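PDB 2O8R: polyphosphate kinase from Porphyromonas gingivalis, which probably catalyses the reversible transfer of the terminal phosphate of ATP to a growing chain of inorganic polyphosphate. Local coordinates for residues Glu323-Glu331 and Lys343-Thr353. The protein carries 3 engineered substitutions. Residues are numbered along the deposited sequence; the frame is centred on the assembly and turned at random.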
ATOM      1  N   GLU A 323       4.778  26.976  -3.694  1.00 63.80           N
ATOM      2  CA  GLU A 323       3.651  26.528  -4.465  1.00 44.13           C
ATOM      3  C   GLU A 323       4.077  26.396  -5.901  1.00 45.99           C
ATOM      4  O   GLU A 323       4.629  27.335  -6.470  1.00 57.26           O
ATOM      5  CB  GLU A 323       2.520  27.537  -4.356  1.00 57.30           C
ATOM      6  CG  GLU A 323       1.162  26.972  -4.707  1.00 80.02           C
ATOM      7  CD  GLU A 323       0.078  28.021  -4.631  1.00107.30           C
ATOM      8  OE1 GLU A 323       0.400  29.222  -4.797  1.00105.52           O
ATOM      9  OE2 GLU A 323      -1.092  27.646  -4.403  1.00120.56           O
ATOM     10  N   PRO A 324       3.848  25.217  -6.487  1.00 47.21           N
ATOM     11  CA  PRO A 324       4.254  24.952  -7.862  1.00 48.55           C
ATOM     12  C   PRO A 324       3.560  25.837  -8.883  1.00 54.03           C
ATOM     13  O   PRO A 324       2.335  25.927  -8.907  1.00 67.36           O
ATOM     14  CB  PRO A 324       3.871  23.489  -8.070  1.00 30.54           C
ATOM     15  CG  PRO A 324       3.778  22.919  -6.693  1.00 40.55           C
ATOM     16  CD  PRO A 324       3.245  24.034  -5.854  1.00 40.26           C
ATOM     17  N   LEU A 325       4.385  26.474  -9.706  1.00 42.28           N
ATOM     18  CA  LEU A 325       3.979  27.366 -10.773  1.00 38.69           C
ATOM     19  C   LEU A 325       3.194  26.705 -11.885  1.00 45.77           C
ATOM     20  O   LEU A 325       3.299  25.506 -12.110  1.00 49.38           O
ATOM     21  CB  LEU A 325       5.225  27.977 -11.415  1.00 31.42           C
ATOM     22  CG  LEU A 325       6.170  28.685 -10.455  1.00 53.21           C
ATOM     23  CD1 LEU A 325       7.499  28.959 -11.126  1.00 50.51           C
ATOM     24  CD2 LEU A 325       5.533  29.945  -9.913  1.00 43.14           C
ATOM     25  N   LEU A 326       2.426  27.519 -12.602  1.00 47.89           N
ATOM     26  CA  LEU A 326       1.813  27.079 -13.839  1.00 49.93           C
ATOM     27  C   LEU A 326       2.427  27.871 -14.973  1.00 58.92           C
ATOM     28  O   LEU A 326       3.121  28.864 -14.747  1.00 56.50           O
ATOM     29  CB  LEU A 326       0.306  27.317 -13.807  1.00 42.64           C
ATOM     30  CG  LEU A 326      -0.417  26.851 -12.547  1.00 42.07           C
ATOM     31  CD1 LEU A 326      -1.892  27.191 -12.629  1.00 38.87           C
ATOM     32  CD2 LEU A 326      -0.231  25.348 -12.373  1.00 36.58           C
ATOM     33  N   SER A 327       2.178  27.414 -16.191  1.00 60.82           N
ATOM     34  CA  SER A 327       2.465  28.200 -17.372  1.00 57.63           C
ATOM     35  C   SER A 327       1.189  28.972 -17.720  1.00 66.44           C
ATOM     36  O   SER A 327       0.176  28.357 -18.074  1.00 72.01           O
ATOM     37  CB  SER A 327       2.873  27.271 -18.510  1.00 34.60           C
ATOM     38  OG  SER A 327       2.684  27.861 -19.783  1.00 75.93           O
ATOM     39  N   LYS A 328       1.238  30.304 -17.601  1.00 59.56           N
ATOM     40  CA  LYS A 328       0.101  31.178 -17.943  1.00 59.05           C
ATOM     41  C   LYS A 328      -0.296  30.986 -19.401  1.00 56.56           C
ATOM     42  O   LYS A 328      -1.478  30.853 -19.717  1.00 61.28           O
ATOM     43  CB  LYS A 328       0.406  32.669 -17.697  1.00 48.15           C
ATOM     44  CG  LYS A 328       1.155  33.022 -16.406  1.00 72.59           C
ATOM     45  CD  LYS A 328       0.379  32.684 -15.131  1.00 82.30           C
ATOM     46  CE  LYS A 328      -0.193  33.926 -14.460  1.00 89.04           C
ATOM     47  NZ  LYS A 328       0.746  34.520 -13.469  1.00 90.75           N
ATOM     48  N   HIS A 329       0.713  30.951 -20.267  1.00 58.48           N
ATOM     49  CA  HIS A 329       0.543  30.777 -21.702  1.00 54.05           C
ATOM     50  C   HIS A 329      -0.269  29.536 -22.021  1.00 64.49           C
ATOM     51  O   HIS A 329      -1.326  29.621 -22.660  1.00 69.49           O
ATOM     52  CB  HIS A 329       1.906  30.659 -22.355  1.00 67.82           C
ATOM     53  CG  HIS A 329       2.021  31.420 -23.630  1.00 89.70           C
ATOM     54  ND1 HIS A 329       2.562  32.687 -23.690  1.00 89.06           N
ATOM     55  CD2 HIS A 329       1.654  31.103 -24.895  1.00101.36           C
ATOM     56  CE1 HIS A 329       2.532  33.113 -24.940  1.00117.69           C
ATOM     57  NE2 HIS A 329       1.985  32.171 -25.691  1.00114.22           N
ATOM     58  N   LEU A 330       0.220  28.386 -21.561  1.00 67.94           N
ATOM     59  CA  LEU A 330      -0.528  27.132 -21.659  1.00 62.22           C
ATOM     60  C   LEU A 330      -1.943  27.258 -21.113  1.00 66.75           C
ATOM     61  O   LEU A 330      -2.899  26.817 -21.754  1.00 64.73           O
ATOM     62  CB  LEU A 330       0.179  26.017 -20.902  1.00 69.65           C
ATOM     63  CG  LEU A 330       0.877  24.932 -21.700  1.00 60.60           C
ATOM     64  CD1 LEU A 330       0.995  23.732 -20.817  1.00 52.56           C
ATOM     65  CD2 LEU A 330       0.092  24.579 -22.941  1.00 76.44           C
ATOM     66  N   GLU A 331      -2.068  27.867 -19.934  1.00 62.74           N
ATOM     67  CA  GLU A 331      -3.356  27.982 -19.258  1.00 59.55           C
ATOM     68  C   GLU A 331      -4.356  28.823 -20.039  1.00 64.37           C
ATOM     69  O   GLU A 331      -5.559  28.637 -19.905  1.00 60.58           O
ATOM     70  CB  GLU A 331      -3.185  28.564 -17.856  1.00 49.11           C
ATOM     71  CG  GLU A 331      -2.451  27.663 -16.880  1.00 65.35           C
ATOM     72  CD  GLU A 331      -3.208  26.396 -16.532  1.00 66.25           C
ATOM     73  OE1 GLU A 331      -4.450  26.365 -16.647  1.00 85.76           O
ATOM     74  OE2 GLU A 331      -2.551  25.425 -16.125  1.00 61.85           O
ATOM     75  N   LYS A 343       3.029  25.793 -29.861  1.00 70.83           N
ATOM     76  CA  LYS A 343       4.357  26.073 -29.322  1.00 65.31           C
ATOM     77  C   LYS A 343       4.913  24.931 -28.463  1.00 66.17           C
ATOM     78  O   LYS A 343       4.164  24.128 -27.920  1.00 79.48           O
ATOM     79  CB  LYS A 343       4.290  27.355 -28.489  1.00 47.28           C
ATOM     80  CG  LYS A 343       5.629  27.863 -27.993  1.00 53.19           C
ATOM     81  CD  LYS A 343       5.526  29.253 -27.364  1.00 66.93           C
ATOM     82  CE  LYS A 343       4.534  29.292 -26.209  1.00 80.50           C
ATOM     83  NZ  LYS A 343       4.799  30.421 -25.275  1.00 93.31           N
ATOM     84  N   ASP A 344       6.234  24.870 -28.350  1.00 59.53           N
ATOM     85  CA  ASP A 344       6.903  23.957 -27.444  1.00 50.19           C
ATOM     86  C   ASP A 344       6.861  24.484 -26.035  1.00 53.29           C
ATOM     87  O   ASP A 344       6.882  25.688 -25.811  1.00 64.05           O
ATOM     88  CB  ASP A 344       8.370  23.788 -27.821  1.00 53.70           C
ATOM     89  CG  ASP A 344       8.557  22.992 -29.077  1.00 54.47           C
ATOM     90  OD1 ASP A 344       7.555  22.431 -29.580  1.00 52.11           O
ATOM     91  OD2 ASP A 344       9.711  22.933 -29.557  1.00 59.49           O
ATOM     92  N   TYR A 345       6.821  23.566 -25.082  1.00 51.31           N
ATOM     93  CA  TYR A 345       6.870  23.930 -23.684  1.00 47.07           C
ATOM     94  C   TYR A 345       7.953  23.127 -22.928  1.00 47.43           C
ATOM     95  O   TYR A 345       8.267  21.982 -23.259  1.00 50.52           O
ATOM     96  CB  TYR A 345       5.473  23.810 -23.048  1.00 43.83           C
ATOM     97  CG  TYR A 345       4.490  24.869 -23.519  1.00 60.50           C
ATOM     98  CD1 TYR A 345       4.258  26.033 -22.771  1.00 68.92           C
ATOM     99  CD2 TYR A 345       3.794  24.710 -24.715  1.00 61.98           C
ATOM    100  CE1 TYR A 345       3.361  27.013 -23.218  1.00 61.83           C
ATOM    101  CE2 TYR A 345       2.902  25.674 -25.163  1.00 67.87           C
ATOM    102  CZ  TYR A 345       2.683  26.815 -24.415  1.00 66.72           C
ATOM    103  OH  TYR A 345       1.788  27.749 -24.898  1.00 76.88           O
ATOM    104  N   LEU A 346       8.535  23.760 -21.927  1.00 51.18           N
ATOM    105  CA  LEU A 346       9.507  23.124 -21.071  1.00 46.67           C
ATOM    106  C   LEU A 346       8.930  23.179 -19.676  1.00 47.26           C
ATOM    107  O   LEU A 346       8.584  24.250 -19.185  1.00 56.58           O
ATOM    108  CB  LEU A 346      10.790  23.935 -21.104  1.00 41.42           C
ATOM    109  CG  LEU A 346      12.147  23.269 -21.090  1.00 63.27           C
ATOM    110  CD1 LEU A 346      12.224  22.119 -22.104  1.00 63.29           C
ATOM    111  CD2 LEU A 346      13.140  24.356 -21.414  1.00 56.75           C
ATOM    112  N   ILE A 347       8.801  22.032 -19.033  1.00 49.58           N
ATOM    113  CA  ILE A 347       8.301  22.016 -17.667  1.00 41.94           C
ATOM    114  C   ILE A 347       9.375  21.500 -16.731  1.00 39.35           C
ATOM    115  O   ILE A 347       9.895  20.397 -16.901  1.00 53.66           O
ATOM    116  CB  ILE A 347       7.051  21.153 -17.539  1.00 48.06           C
ATOM    117  CG1 ILE A 347       5.930  21.685 -18.444  1.00 40.62           C
ATOM    118  CG2 ILE A 347       6.635  21.028 -16.080  1.00 45.13           C
ATOM    119  CD1 ILE A 347       5.558  23.142 -18.219  1.00 39.50           C
ATOM    120  N   HIS A 348       9.708  22.320 -15.751  1.00 39.12           N
ATOM    121  CA  HIS A 348      10.740  22.001 -14.792  1.00 48.82           C
ATOM    122  C   HIS A 348      10.087  21.686 -13.469  1.00 42.97           C
ATOM    123  O   HIS A 348       9.600  22.577 -12.765  1.00 51.85           O
ATOM    124  CB  HIS A 348      11.692  23.183 -14.637  1.00 46.42           C
ATOM    125  CG  HIS A 348      12.252  23.675 -15.934  1.00 59.35           C
ATOM    126  ND1 HIS A 348      13.242  23.003 -16.618  1.00 51.23           N
ATOM    127  CD2 HIS A 348      11.961  24.774 -16.670  1.00 58.11           C
ATOM    128  CE1 HIS A 348      13.533  23.665 -17.723  1.00 54.42           C
ATOM    129  NE2 HIS A 348      12.771  24.743 -17.777  1.00 62.45           N
ATOM    130  N   VAL A 349      10.080  20.416 -13.111  1.00 39.07           N
ATOM    131  CA  VAL A 349       9.377  20.053 -11.903  1.00 47.48           C
ATOM    132  C   VAL A 349      10.251  19.841 -10.720  1.00 52.61           C
ATOM    133  O   VAL A 349      11.355  19.310 -10.852  1.00 50.10           O
ATOM    134  CB  VAL A 349       8.558  18.746 -11.995  1.00 50.63           C
ATOM    135  CG1 VAL A 349       7.432  18.875 -12.983  1.00 37.30           C
ATOM    136  CG2 VAL A 349       9.476  17.524 -12.270  1.00 30.18           C
ATOM    137  N   PRO A 350       9.879  20.545  -9.669  1.00 55.91           N
ATOM    138  CA  PRO A 350       9.016  20.639  -8.524  1.00 38.51           C
ATOM    139  C   PRO A 350       8.431  22.042  -8.750  1.00 48.81           C
ATOM    140  O   PRO A 350       7.270  22.282  -8.441  1.00 73.15           O
ATOM    141  CB  PRO A 350       9.971  20.613  -7.339  1.00 27.00           C
ATOM    142  CG  PRO A 350      11.357  20.515  -7.937  1.00 54.71           C
ATOM    143  CD  PRO A 350      11.195  21.079  -9.311  1.00 45.06           C
ATOM    144  N   TYR A 351       9.247  22.921  -9.355  1.00 51.30           N
ATOM    145  CA  TYR A 351       8.952  24.330  -9.657  1.00 52.93           C
ATOM    146  C   TYR A 351       7.620  24.539 -10.384  1.00 54.76           C
ATOM    147  O   TYR A 351       6.855  25.427 -10.031  1.00 56.78           O
ATOM    148  CB  TYR A 351      10.095  24.954 -10.479  1.00 62.23           C
ATOM    149  CG  TYR A 351      11.502  24.642  -9.975  1.00 62.35           C
ATOM    150  CD1 TYR A 351      11.933  25.096  -8.739  1.00 47.77           C
ATOM    151  CD2 TYR A 351      12.402  23.914 -10.748  1.00 45.74           C
ATOM    152  CE1 TYR A 351      13.204  24.825  -8.269  1.00 49.69           C
ATOM    153  CE2 TYR A 351      13.677  23.619 -10.272  1.00 40.94           C
ATOM    154  CZ  TYR A 351      14.076  24.092  -9.033  1.00 51.68           C
ATOM    155  OH  TYR A 351      15.343  23.833  -8.542  1.00 50.39           O
ATOM    156  N   TYR A 352       7.355  23.717 -11.394  1.00 42.38           N
ATOM    157  CA  TYR A 352       6.048  23.658 -12.028  1.00 45.02           C
ATOM    158  C   TYR A 352       5.335  22.421 -11.513  1.00 63.84           C
ATOM    159  O   TYR A 352       5.988  21.544 -10.936  1.00 70.15           O
ATOM    160  CB  TYR A 352       6.195  23.543 -13.534  1.00 47.57           C
ATOM    161  CG  TYR A 352       6.633  24.812 -14.228  1.00 61.19           C
ATOM    162  CD1 TYR A 352       5.698  25.667 -14.797  1.00 54.08           C
ATOM    163  CD2 TYR A 352       7.979  25.144 -14.334  1.00 45.68           C
ATOM    164  CE1 TYR A 352       6.078  26.818 -15.440  1.00 40.05           C
ATOM    165  CE2 TYR A 352       8.377  26.307 -14.971  1.00 57.88           C
ATOM    166  CZ  TYR A 352       7.421  27.143 -15.525  1.00 67.85           C
ATOM    167  OH  TYR A 352       7.809  28.302 -16.172  1.00 65.96           O
ATOM    168  N   THR A 353       4.012  22.345 -11.717  1.00 53.29           N
ATOM    169  CA  THR A 353       3.237  21.155 -11.346  1.00 53.42           C
ATOM    170  C   THR A 353       3.626  19.954 -12.162  1.00 47.71           C
ATOM    171  O   THR A 353       4.265  20.065 -13.204  1.00 53.85           O
ATOM    172  CB  THR A 353       1.695  21.298 -11.560  1.00 66.32           C
ATOM    173  OG1 THR A 353       1.418  22.361 -12.480  1.00 60.50           O
ATOM    174  CG2 THR A 353       0.959  21.518 -10.232  1.00 72.96           C
TER
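A single isolated beta bridge pairs L325 with Y352, just past the end of strand 345-349, and two backbone hydrogen bonds define it. L325 N donates to Y351 O (2.7 Å); T353 N returns a longer bond to L325 O (3.3 Å). Beside them, L325 CB lies over the rim of one face of the Y352 ring, 4.1 Å from CD1. With CG beside its own backbone N (chi1 -74°), Y352 runs its ring back along the 325-327 backbone, and its hydroxyl bonds to E690 of helix 678-691.

Strand 345-349 pairs antiparallel with strand 474-481 in the first of the two C-terminal domains, which belong to the phospholipase D clan. The bridge joins segment 323-331, which runs on into the short helix 328-331, to the residues that follow this strand. P350 is about 7 Å, side chain to side chain, from Y474, a predicted ATP-binding residue.

At the other end, S327 N-caps helix 328-331, its OG accepting a nearly straight bond from L330 N (3.1 Å, N-H...O 159°). L330 CG sits over the centre of the Y345 ring, a CH-pi contact 14° off the normal and 3.6 Å from the centroid. Bent at chi3, the K343 chain brings NZ over one face of the H329 ring, 3.2 Å from CD2, while Y345 OH approaches that ring obliquely.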